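Local coordinates for protein aac(6')-Ii (PDB 1N71) that acetylates the 6'-amino group of aminoglycoside antibiotics with acetyl-coenzyme A, so giving Enterococcus faecium resistance to them, at residues A[61-66]-A[70-75]; A[94-99]-A[150-155]; A[87-92]-A[144-149]. All coordinates share one frame; numbering follows the deposited sequence.

All three contacts belong to one GNAT domain and involve helix 87-101, which follows strand 70-78 in the chain: contacts 2 and 3 use it, and contact 1 packs beneath it. Contact 1, a hairpin of the sheet, touches contact 2 (centres 11 Å apart) where Ala-62 CB meets Leu-95 CD1 at 3.4 Å. Contacts 2 and 3 share the helix and have centres only 8 Å apart: segment 150-155 continues the chain from 144-149, and Leu-150 CD1 packs on Val-92 CB at 3.5 Å. Contact 3 holds coenzyme A directly. Contact 1, about 16 Å from contact 3 between centres, still reaches it through Leu-73 CD1, which lies 3.9 Å from Tyr-147 CE1.

Contact 1 of 3, residues A[61-66]-A[70-75]; sequences GAIPQY and GWELHP
Gly-70 O is gripped twice, by the backbone N of Gln-65 and that of Tyr-66, each donor nitrogen 2.9 Å from it. Tyr-66 N uses a lone pair in the carbonyl plane, whereas Gln-65 N arrives nearly along the C=O axis; Gly-70 N answers with a bond to Tyr-66 O. Farther along, Ile-63 and Glu-72 exchange two nearly straight backbone bonds, and Gly-61 bonds His-74 through its O and Pro-75 through its N. On the Ile-63 and Glu-72 face a side-chain bond is added: Gln-65 NE2 donates to Glu-72 OE1 over 2.9 Å. Glu-72 reaches out extended while Gln-65 bends at chi2 (-75°), bringing an N-H to bear with the acceptor in the amide plane.

These strands, 55-66 and 70-78, form an antiparallel hairpin of the GNAT sheet, interrupted by a classic beta bulge where Gln-65 and Tyr-66 both face Gly-70. Glycine suits the bulge because it leaves room for the Tyr-66 ring, whose CD1 lies 4.1 Å from Gly-70 CA. The hydroxyl of Tyr-66 bonds Asp-168 of the second subunit.

On the other face Pro-64 lies flat on Trp-71: Pro-64 CB sits 3.6 Å from the centroid of the Trp-71 six-membered ring, almost on its normal, a CH-pi contact. Small Ala-62 places CB 3.8 Å from Trp-71 CE3. Trp-71 NE1 bonds Ile-68 O, and Val-99 of helix 87-101 packs on the indole.

Contact 2 of 3, residues A[94-99]-A[150-155]; sequences YLEKEV and LGYKIV
Glu-96 of helix 87-101 and Tyr-152 are joined by a hydrogen bond, linking that helix to the chain entering strand 153-158, in the GNAT fold. A Schellman motif ends helix 144-149 just before this strand: Gly-151 takes the positive phi of its C-prime position, with Tyr-152 N bonded to Tyr-147 O and Gly-151 N to Glu-148 O. Glycine tolerates that backbone shape with ease, and the turn sets Tyr-152 on course for the neighbouring helix.

The two side chains come from opposite directions. Glu-96 has CG anti to its own carbonyl carbon (chi1 -73°) and is extended beyond it, which carries the carboxylate to the hydroxyl of Tyr-152. Tyr-152 comes the other way and spends its hydroxyl on the acid. The planes of carboxylate and ring are steeply inclined, 64° apart, and OE2 is approached from above the carboxylate plane rather than within it. On the tyrosine side the same oxygen lies at the ring edge, close to its plane.

A tyrosine suits this place because its ring is buried against Ile-107, Leu-109 and Met-171 of the sheet while its polar end still finds an acceptor. Glu-96 OE1 forms a salt bridge with Lys-173, whose NZ also bonds Leu-150 O; this cation probably stabilises the carboxylate charge. Tyr-152 OH donates to Glu-96 OE2 over 2.8 Å, and Tyr-152 CE1 lies 3.2 Å from that same oxygen.

Contact 3 of 3, residues A[87-92]-A[144-149]; sequences IGTRLV and YEFYEK. With COA (coenzyme A), chain E.
Phe-146 packs its ring edge on Gly-88 and Thr-89, a helix-to-helix contact at the coenzyme A pocket of the GNAT fold. The short helical segments cross at -55° with axes 11.0 Å apart, and a single aromatic side chain spans much of the interval. With CG anti to the backbone N (chi1 160°), Phe-146 extends toward the other helix: its CZ comes within 3.6 Å of Gly-88 C, and Val-92 CG2 approaches it obliquely. One face of the ring supports the ligand, whose CCP atom stands 3.7 Å above the ring plane, over its centre.

Glycine at 88 keeps the first turn of helix 87-101 slim enough for both ring and ligand, and its N bonds ligand O5A at 2.8 Å. Thr-89 holds ligand O2A twice, from its N and from OG1, the latter 2.6 Å from O2A. Lys-84 N and Gln-86 N also bond coenzyme A, consistent with the pyrophosphate-binding loop of GNAT enzymes. Across the pocket the extended Lys-149 places NZ 2.8 Å from ligand O8A, with O3B a longer second acceptor, while Tyr-147 lies beside the pantetheine end.

Backbone N-H groups at the helix start, where the dipole probably helps, meet the diphosphate's charge, and lysine meets the 3'-phosphate; Phe-146 offers an apolar face to ligand CCP, and both helices, meeting through that ring, bind the cofactor.

Contact 1 of 3, residues A[61-66]-A[70-75]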
loop_
_atom_site.group_PDB
_atom_site.type_symbol
_atom_site.label_atom_id
_atom_site.label_comp_id
_atom_site.label_asym_id
_atom_site.label_seq_id
_atom_site.Cartn_x
_atom_site.Cartn_y
_atom_site.Cartn_z
ATOM N N GLY A 61 -2.737 13.402 7.376
ATOM C CA GLY A 61 -2.944 13.565 5.951
ATOM C C GLY A 61 -3.517 12.303 5.336
ATOM O O GLY A 61 -3.543 11.252 5.976
ATOM N N ALA A 62 -3.992 12.408 4.100
ATOM C CA ALA A 62 -4.537 11.250 3.403
ATOM C C ALA A 62 -4.179 11.335 1.927
ATOM O O ALA A 62 -4.220 12.412 1.325
ATOM C CB ALA A 62 -6.051 11.181 3.580
ATOM N N ILE A 63 -3.829 10.189 1.354
ATOM C CA ILE A 63 -3.441 10.083 -0.050
ATOM C C ILE A 63 -4.467 9.246 -0.817
ATOM O O ILE A 63 -4.813 8.144 -0.396
ATOM C CB ILE A 63 -2.076 9.369 -0.187
ATOM C CG1 ILE A 63 -1.019 10.091 0.644
ATOM C CG2 ILE A 63 -1.661 9.310 -1.648
ATOM C CD1 ILE A 63 0.280 9.321 0.763
ATOM N N PRO A 64 -4.979 9.760 -1.946
ATOM C CA PRO A 64 -5.957 8.970 -2.701
ATOM C C PRO A 64 -5.187 7.897 -3.472
ATOM O O PRO A 64 -4.407 8.219 -4.364
ATOM C CB PRO A 64 -6.596 10.008 -3.616
ATOM C CG PRO A 64 -5.442 10.918 -3.923
ATOM C CD PRO A 64 -4.768 11.081 -2.568
ATOM N N GLN A 65 -5.397 6.630 -3.120
ATOM C CA GLN A 65 -4.687 5.531 -3.767
ATOM C C GLN A 65 -5.535 4.745 -4.767
ATOM O O GLN A 65 -4.994 4.145 -5.700
ATOM C CB GLN A 65 -4.122 4.580 -2.705
ATOM C CG GLN A 65 -3.146 5.246 -1.733
ATOM C CD GLN A 65 -1.783 5.510 -2.347
ATOM O OE1 GLN A 65 -1.674 5.807 -3.535
ATOM N NE2 GLN A 65 -0.739 5.420 -1.533
ATOM N N TYR A 66 -6.851 4.735 -4.570
ATOM C CA TYR A 66 -7.747 4.032 -5.493
ATOM C C TYR A 66 -8.826 4.994 -5.982
ATOM O O TYR A 66 -9.805 5.246 -5.276
ATOM C CB TYR A 66 -8.413 2.836 -4.809
ATOM C CG TYR A 66 -7.451 1.837 -4.212
ATOM C CD1 TYR A 66 -6.821 2.093 -2.997
ATOM C CD2 TYR A 66 -7.167 0.638 -4.865
ATOM C CE1 TYR A 66 -5.935 1.183 -2.441
ATOM C CE2 TYR A 66 -6.279 -0.283 -4.317
ATOM C CZ TYR A 66 -5.668 -0.003 -3.105
ATOM O OH TYR A 66 -4.802 -0.905 -2.545
ATOM N N GLY A 70 -10.679 4.894 -2.462
ATOM C CA GLY A 70 -9.790 4.409 -1.416
ATOM C C GLY A 70 -8.627 5.325 -1.078
ATOM O O GLY A 70 -7.782 5.612 -1.926
ATOM N N TRP A 71 -8.579 5.761 0.177
ATOM C CA TRP A 71 -7.531 6.661 0.646
ATOM C C TRP A 71 -6.657 6.046 1.735
ATOM O O TRP A 71 -7.144 5.303 2.583
ATOM C CB TRP A 71 -8.160 7.934 1.205
ATOM C CG TRP A 71 -8.907 8.731 0.189
ATOM C CD1 TRP A 71 -10.035 8.359 -0.484
ATOM C CD2 TRP A 71 -8.586 10.051 -0.257
ATOM N NE1 TRP A 71 -10.439 9.373 -1.326
ATOM C CE2 TRP A 71 -9.566 10.423 -1.206
ATOM C CE3 TRP A 71 -7.565 10.959 0.054
ATOM C CZ2 TRP A 71 -9.558 11.667 -1.847
ATOM C CZ3 TRP A 71 -7.555 12.201 -0.585
ATOM C CH2 TRP A 71 -8.549 12.541 -1.525
ATOM N N GLU A 72 -5.369 6.376 1.705
ATOM C CA GLU A 72 -4.430 5.900 2.712
ATOM C C GLU A 72 -4.154 7.014 3.712
ATOM O O GLU A 72 -3.733 8.110 3.327
ATOM C CB GLU A 72 -3.100 5.478 2.078
ATOM C CG GLU A 72 -1.999 5.270 3.122
ATOM C CD GLU A 72 -0.669 4.833 2.527
ATOM O OE1 GLU A 72 -0.413 5.113 1.340
ATOM O OE2 GLU A 72 0.131 4.215 3.260
ATOM N N LEU A 73 -4.394 6.731 4.990
ATOM C CA LEU A 73 -4.146 7.691 6.056
ATOM C C LEU A 73 -2.632 7.738 6.248
ATOM O O LEU A 73 -2.004 6.726 6.582
ATOM C CB LEU A 73 -4.840 7.230 7.349
ATOM C CG LEU A 73 -4.752 8.110 8.607
ATOM C CD1 LEU A 73 -5.766 7.620 9.631
ATOM C CD2 LEU A 73 -3.343 8.077 9.191
ATOM N N HIS A 74 -2.042 8.906 6.015
ATOM C CA HIS A 74 -0.599 9.058 6.159
ATOM C C HIS A 74 -0.180 10.514 5.977
ATOM O O HIS A 74 -0.488 11.131 4.961
ATOM C CB HIS A 74 0.123 8.178 5.131
ATOM C CG HIS A 74 1.609 8.356 5.115
ATOM N ND1 HIS A 74 2.224 9.434 4.514
ATOM C CD2 HIS A 74 2.604 7.596 5.633
ATOM C CE1 HIS A 74 3.533 9.330 4.660
ATOM N NE2 HIS A 74 3.790 8.224 5.336
ATOM N N PRO A 75 0.497 11.088 6.980
ATOM C CA PRO A 75 0.862 10.433 8.237
ATOM C C PRO A 75 -0.091 10.900 9.332
ATOM O O PRO A 75 -1.079 11.587 9.060
ATOM C CB PRO A 75 2.263 10.953 8.477
ATOM C CG PRO A 75 2.099 12.406 8.090
ATOM C CD PRO A 75 1.249 12.347 6.818
#

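Contact 2 of 3, residues A[94-99]-A[150-155]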
loop_
_atom_site.group_PDB
_atom_site.type_symbol
_atom_site.label_atom_id
_atom_site.label_comp_id
_atom_site.label_asym_id
_atom_site.label_seq_id
_atom_site.Cartn_x
_atom_site.Cartn_y
_atom_site.Cartn_z
ATOM N N TYR A 94 -11.753 14.404 11.691
ATOM C CA TYR A 94 -11.795 15.504 10.735
ATOM C C TYR A 94 -11.354 14.977 9.371
ATOM O O TYR A 94 -11.917 15.332 8.341
ATOM C CB TYR A 94 -10.882 16.647 11.188
ATOM C CG TYR A 94 -11.114 17.956 10.462
ATOM C CD1 TYR A 94 -10.617 18.164 9.179
ATOM C CD2 TYR A 94 -11.836 18.986 11.062
ATOM C CE1 TYR A 94 -10.831 19.367 8.509
ATOM C CE2 TYR A 94 -12.058 20.193 10.401
ATOM C CZ TYR A 94 -11.551 20.375 9.125
ATOM O OH TYR A 94 -11.762 21.569 8.469
ATOM N N LEU A 95 -10.337 14.121 9.366
ATOM C CA LEU A 95 -9.867 13.554 8.114
ATOM C C LEU A 95 -11.010 12.787 7.449
ATOM O O LEU A 95 -11.256 12.932 6.254
ATOM C CB LEU A 95 -8.690 12.605 8.365
ATOM C CG LEU A 95 -8.224 11.818 7.135
ATOM C CD1 LEU A 95 -7.616 12.760 6.105
ATOM C CD2 LEU A 95 -7.208 10.778 7.559
ATOM N N GLU A 96 -11.704 11.971 8.232
ATOM C CA GLU A 96 -12.806 11.178 7.699
ATOM C C GLU A 96 -13.883 12.040 7.047
ATOM O O GLU A 96 -14.408 11.685 5.996
ATOM C CB GLU A 96 -13.384 10.287 8.799
ATOM C CG GLU A 96 -12.449 9.119 9.127
ATOM C CD GLU A 96 -12.972 8.211 10.225
ATOM O OE1 GLU A 96 -14.202 8.098 10.376
ATOM O OE2 GLU A 96 -12.146 7.592 10.926
ATOM N N LYS A 97 -14.194 13.185 7.650
ATOM C CA LYS A 97 -15.191 14.080 7.071
ATOM C C LYS A 97 -14.692 14.617 5.725
ATOM O O LYS A 97 -15.450 14.676 4.752
ATOM C CB LYS A 97 -15.475 15.250 8.019
ATOM N N GLU A 98 -13.414 14.997 5.668
ATOM C CA GLU A 98 -12.812 15.531 4.444
ATOM C C GLU A 98 -12.784 14.499 3.317
ATOM O O GLU A 98 -13.100 14.814 2.169
ATOM C CB GLU A 98 -11.378 16.011 4.709
ATOM C CG GLU A 98 -11.251 17.233 5.607
ATOM C CD GLU A 98 -11.539 18.536 4.881
ATOM O OE1 GLU A 98 -10.984 18.730 3.780
ATOM O OE2 GLU A 98 -12.308 19.367 5.413
ATOM N N VAL A 99 -12.394 13.270 3.642
ATOM C CA VAL A 99 -12.334 12.217 2.637
ATOM C C VAL A 99 -13.735 11.945 2.096
ATOM O O VAL A 99 -13.946 11.866 0.887
ATOM C CB VAL A 99 -11.755 10.912 3.229
ATOM C CG1 VAL A 99 -11.849 9.785 2.204
ATOM C CG2 VAL A 99 -10.302 11.130 3.638
ATOM N N LEU A 150 -11.254 3.842 17.014
ATOM C CA LEU A 150 -11.869 4.807 16.110
ATOM C C LEU A 150 -12.662 4.107 15.014
ATOM O O LEU A 150 -13.081 4.732 14.043
ATOM C CB LEU A 150 -10.813 5.725 15.491
ATOM C CG LEU A 150 -10.121 6.628 16.511
ATOM C CD1 LEU A 150 -9.186 7.589 15.805
ATOM C CD2 LEU A 150 -11.178 7.392 17.304
ATOM N N GLY A 151 -12.851 2.801 15.166
ATOM C CA GLY A 151 -13.631 2.059 14.189
ATOM C C GLY A 151 -12.871 1.346 13.093
ATOM O O GLY A 151 -13.489 0.755 12.201
ATOM N N TYR A 152 -11.545 1.400 13.132
ATOM C CA TYR A 152 -10.751 0.715 12.113
ATOM C C TYR A 152 -10.581 -0.737 12.521
ATOM O O TYR A 152 -10.587 -1.063 13.708
ATOM C CB TYR A 152 -9.379 1.377 11.936
ATOM C CG TYR A 152 -9.465 2.755 11.316
ATOM C CD1 TYR A 152 -10.046 3.817 12.010
ATOM C CD2 TYR A 152 -9.043 2.979 10.003
ATOM C CE1 TYR A 152 -10.217 5.069 11.409
ATOM C CE2 TYR A 152 -9.212 4.229 9.391
ATOM C CZ TYR A 152 -9.803 5.262 10.101
ATOM O OH TYR A 152 -10.013 6.479 9.493
ATOM N N LYS A 153 -10.428 -1.605 11.533
ATOM C CA LYS A 153 -10.273 -3.032 11.783
ATOM C C LYS A 153 -9.024 -3.557 11.095
ATOM O O LYS A 153 -8.667 -3.088 10.022
ATOM C CB LYS A 153 -11.515 -3.759 11.249
ATOM C CG LYS A 153 -11.355 -5.245 10.975
ATOM C CD LYS A 153 -12.659 -5.828 10.414
ATOM C CE LYS A 153 -12.554 -7.330 10.190
ATOM N NZ LYS A 153 -13.888 -7.953 9.929
ATOM N N ILE A 154 -8.343 -4.518 11.710
ATOM C CA ILE A 154 -7.170 -5.089 11.061
ATOM C C ILE A 154 -7.720 -5.975 9.954
ATOM O O ILE A 154 -8.470 -6.920 10.220
ATOM C CB ILE A 154 -6.329 -5.956 12.023
ATOM C CG1 ILE A 154 -5.791 -5.089 13.170
ATOM C CG2 ILE A 154 -5.175 -6.620 11.243
ATOM C CD1 ILE A 154 -5.060 -5.873 14.273
ATOM N N VAL A 155 -7.354 -5.666 8.714
ATOM C CA VAL A 155 -7.825 -6.423 7.562
ATOM C C VAL A 155 -6.698 -7.140 6.838
ATOM O O VAL A 155 -6.911 -7.756 5.796
ATOM C CB VAL A 155 -8.529 -5.513 6.549
ATOM C CG1 VAL A 155 -9.805 -4.950 7.157
ATOM C CG2 VAL A 155 -7.592 -4.381 6.129
#

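Contact 3 of 3, residues A[87-92]-A[144-149]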
loop_
_atom_site.group_PDB
_atom_site.type_symbol
_atom_site.label_atom_id
_atom_site.label_comp_id
_atom_site.label_asym_id
_atom_site.label_seq_id
_atom_site.Cartn_x
_atom_site.Cartn_y
_atom_site.Cartn_z
ATOM N N ILE A 87 -6.379 14.672 20.735
ATOM C CA ILE A 87 -5.907 15.367 19.542
ATOM C C ILE A 87 -5.938 14.399 18.353
ATOM O O ILE A 87 -6.415 14.741 17.272
ATOM C CB ILE A 87 -4.470 15.906 19.734
ATOM C CG1 ILE A 87 -4.464 16.995 20.814
ATOM C CG2 ILE A 87 -3.946 16.471 18.418
ATOM C CD1 ILE A 87 -3.072 17.479 21.199
ATOM N N GLY A 88 -5.437 13.187 18.564
ATOM C CA GLY A 88 -5.438 12.200 17.499
ATOM C C GLY A 88 -6.846 11.846 17.041
ATOM O O GLY A 88 -7.109 11.716 15.843
ATOM N N THR A 89 -7.756 11.686 17.995
ATOM C CA THR A 89 -9.135 11.338 17.674
ATOM C C THR A 89 -9.761 12.434 16.823
ATOM O O THR A 89 -10.385 12.166 15.794
ATOM C CB THR A 89 -9.979 11.162 18.951
ATOM O OG1 THR A 89 -9.465 10.066 19.719
ATOM C CG2 THR A 89 -11.437 10.893 18.594
ATOM N N ARG A 90 -9.590 13.674 17.258
ATOM C CA ARG A 90 -10.147 14.803 16.531
ATOM C C ARG A 90 -9.559 14.921 15.126
ATOM O O ARG A 90 -10.264 15.280 14.179
ATOM C CB ARG A 90 -9.927 16.077 17.349
ATOM C CG ARG A 90 -10.609 15.984 18.712
ATOM C CD ARG A 90 -10.198 17.110 19.633
ATOM N NE ARG A 90 -10.624 18.400 19.118
ATOM C CZ ARG A 90 -10.287 19.564 19.660
ATOM N NH1 ARG A 90 -9.511 19.590 20.736
ATOM N NH2 ARG A 90 -10.731 20.696 19.128
ATOM N N LEU A 91 -8.276 14.604 14.977
ATOM C CA LEU A 91 -7.642 14.662 13.662
ATOM C C LEU A 91 -8.201 13.577 12.744
ATOM O O LEU A 91 -8.499 13.829 11.577
ATOM C CB LEU A 91 -6.119 14.486 13.778
ATOM C CG LEU A 91 -5.309 15.665 14.322
ATOM C CD1 LEU A 91 -3.843 15.263 14.472
ATOM C CD2 LEU A 91 -5.449 16.856 13.384
ATOM N N VAL A 92 -8.340 12.364 13.267
ATOM C CA VAL A 92 -8.866 11.272 12.460
ATOM C C VAL A 92 -10.305 11.545 12.038
ATOM O O VAL A 92 -10.659 11.358 10.878
ATOM C CB VAL A 92 -8.782 9.943 13.219
ATOM C CG1 VAL A 92 -9.533 8.853 12.466
ATOM C CG2 VAL A 92 -7.317 9.555 13.380
ATOM N N TYR A 144 -2.079 0.436 17.131
ATOM C CA TYR A 144 -3.137 -0.203 16.359
ATOM C C TYR A 144 -4.447 -0.104 17.132
ATOM O O TYR A 144 -5.513 0.073 16.544
ATOM C CB TYR A 144 -2.830 -1.685 16.066
ATOM C CG TYR A 144 -3.212 -2.649 17.177
ATOM C CD1 TYR A 144 -2.322 -2.946 18.209
ATOM C CD2 TYR A 144 -4.470 -3.255 17.198
ATOM C CE1 TYR A 144 -2.675 -3.826 19.237
ATOM C CE2 TYR A 144 -4.834 -4.134 18.223
ATOM C CZ TYR A 144 -3.928 -4.413 19.240
ATOM O OH TYR A 144 -4.280 -5.271 20.262
ATOM N N GLU A 145 -4.351 -0.221 18.454
ATOM C CA GLU A 145 -5.518 -0.157 19.322
ATOM C C GLU A 145 -6.164 1.223 19.279
ATOM O O GLU A 145 -7.371 1.361 19.491
ATOM C CB GLU A 145 -5.109 -0.520 20.750
ATOM C CG GLU A 145 -6.261 -0.606 21.733
ATOM C CD GLU A 145 -5.921 -1.483 22.928
ATOM O OE1 GLU A 145 -4.774 -1.409 23.415
ATOM O OE2 GLU A 145 -6.801 -2.246 23.381
ATOM N N PHE A 146 -5.355 2.243 19.014
ATOM C CA PHE A 146 -5.867 3.603 18.902
ATOM C C PHE A 146 -6.843 3.622 17.727
ATOM O O PHE A 146 -7.956 4.143 17.825
ATOM C CB PHE A 146 -4.718 4.580 18.637
ATOM C CG PHE A 146 -5.158 5.896 18.045
ATOM C CD1 PHE A 146 -5.851 6.830 18.816
ATOM C CD2 PHE A 146 -4.890 6.192 16.712
ATOM C CE1 PHE A 146 -6.271 8.042 18.262
ATOM C CE2 PHE A 146 -5.303 7.398 16.146
ATOM C CZ PHE A 146 -5.996 8.326 16.923
ATOM N N TYR A 147 -6.419 3.039 16.612
ATOM C CA TYR A 147 -7.260 3.001 15.426
ATOM C C TYR A 147 -8.486 2.121 15.638
ATOM O O TYR A 147 -9.582 2.468 15.201
ATOM C CB TYR A 147 -6.444 2.522 14.225
ATOM C CG TYR A 147 -5.374 3.513 13.817
ATOM C CD1 TYR A 147 -5.715 4.738 13.236
ATOM C CD2 TYR A 147 -4.025 3.238 14.036
ATOM C CE1 TYR A 147 -4.740 5.662 12.883
ATOM C CE2 TYR A 147 -3.037 4.159 13.685
ATOM C CZ TYR A 147 -3.403 5.366 13.110
ATOM O OH TYR A 147 -2.434 6.270 12.754
ATOM N N GLU A 148 -8.314 0.989 16.320
ATOM C CA GLU A 148 -9.452 0.114 16.579
ATOM C C GLU A 148 -10.550 0.888 17.292
ATOM O O GLU A 148 -11.724 0.762 16.958
ATOM C CB GLU A 148 -9.055 -1.078 17.449
ATOM C CG GLU A 148 -8.137 -2.068 16.781
ATOM C CD GLU A 148 -8.236 -3.444 17.401
ATOM O OE1 GLU A 148 -8.300 -3.534 18.647
ATOM O OE2 GLU A 148 -8.241 -4.437 16.644
ATOM N N LYS A 149 -10.166 1.694 18.278
ATOM C CA LYS A 149 -11.143 2.468 19.023
ATOM C C LYS A 149 -11.844 3.511 18.161
ATOM O O LYS A 149 -12.912 3.998 18.523
ATOM C CB LYS A 149 -10.484 3.118 20.244
ATOM C CG LYS A 149 -10.058 2.085 21.288
ATOM C CD LYS A 149 -9.617 2.729 22.586
ATOM C CE LYS A 149 -9.295 1.672 23.634
ATOM N NZ LYS A 149 -8.891 2.293 24.927
HETATM N N1A COA E . -2.191 2.158 22.491
HETATM C C2A COA E . -3.442 1.916 22.924
HETATM N N3A COA E . -4.473 2.786 23.007
HETATM C C4A COA E . -4.108 4.038 22.564
HETATM C C5A COA E . -2.873 4.429 22.098
HETATM C C6A COA E . -1.862 3.416 22.056
HETATM N N6A COA E . -0.626 3.660 21.627
HETATM N N7A COA E . -2.881 5.769 21.742
HETATM C C8A COA E . -4.096 6.151 22.010
HETATM N N9A COA E . -4.900 5.156 22.515
HETATM C C1B COA E . -6.308 5.236 22.929
HETATM C C2B COA E . -6.528 6.135 24.149
HETATM O O2B COA E . -6.348 5.362 25.343
HETATM C C3B COA E . -7.981 6.590 24.062
HETATM O O3B COA E . -8.815 5.504 24.499
HETATM P P3B COA E . -9.944 5.722 25.630
HETATM O O7A COA E . -9.191 6.223 26.806
HETATM O O8A COA E . -10.528 4.369 25.806
HETATM O O9A COA E . -10.874 6.711 25.032
HETATM C C4B COA E . -8.155 6.739 22.544
HETATM O O4B COA E . -7.170 5.862 21.984
HETATM C C5B COA E . -8.006 8.172 22.012
HETATM O O5B COA E . -6.644 8.603 22.115
HETATM P P1A COA E . -6.185 10.100 21.724
HETATM O O1A COA E . -5.939 10.857 22.971
HETATM O O2A COA E . -7.109 10.638 20.700
HETATM O O3A COA E . -4.777 9.793 21.016
HETATM P P2A COA E . -3.517 10.777 20.846
HETATM O O4A COA E . -2.521 10.452 21.889
HETATM O O5A COA E . -3.975 12.171 20.675
HETATM O O6A COA E . -2.937 10.279 19.433
HETATM C CBP COA E . -1.450 8.661 18.388
HETATM C CCP COA E . -2.735 8.881 19.175
HETATM C CDP COA E . -1.237 7.150 18.231
HETATM C CEP COA E . -1.600 9.323 16.987
HETATM C CAP COA E . -0.253 9.322 19.199
HETATM O OAP COA E . -0.067 8.702 20.475
HETATM C C9P COA E . 1.055 9.398 18.392
HETATM O O9P COA E . 1.404 10.465 17.869
HETATM N N8P COA E . 1.761 8.263 18.297
HETATM C C7P COA E . 3.023 8.109 17.582
HETATM C C6P COA E . 2.840 8.041 16.068
HETATM C C5P COA E . 2.404 6.675 15.570
HETATM O O5P COA E . 3.020 5.656 15.907
HETATM N N4P COA E . 1.337 6.658 14.758
HETATM C C3P COA E . 0.747 5.456 14.160
HETATM C C2P COA E . 0.627 5.569 12.648
HETATM S S1P COA E . 1.176 4.089 11.777
#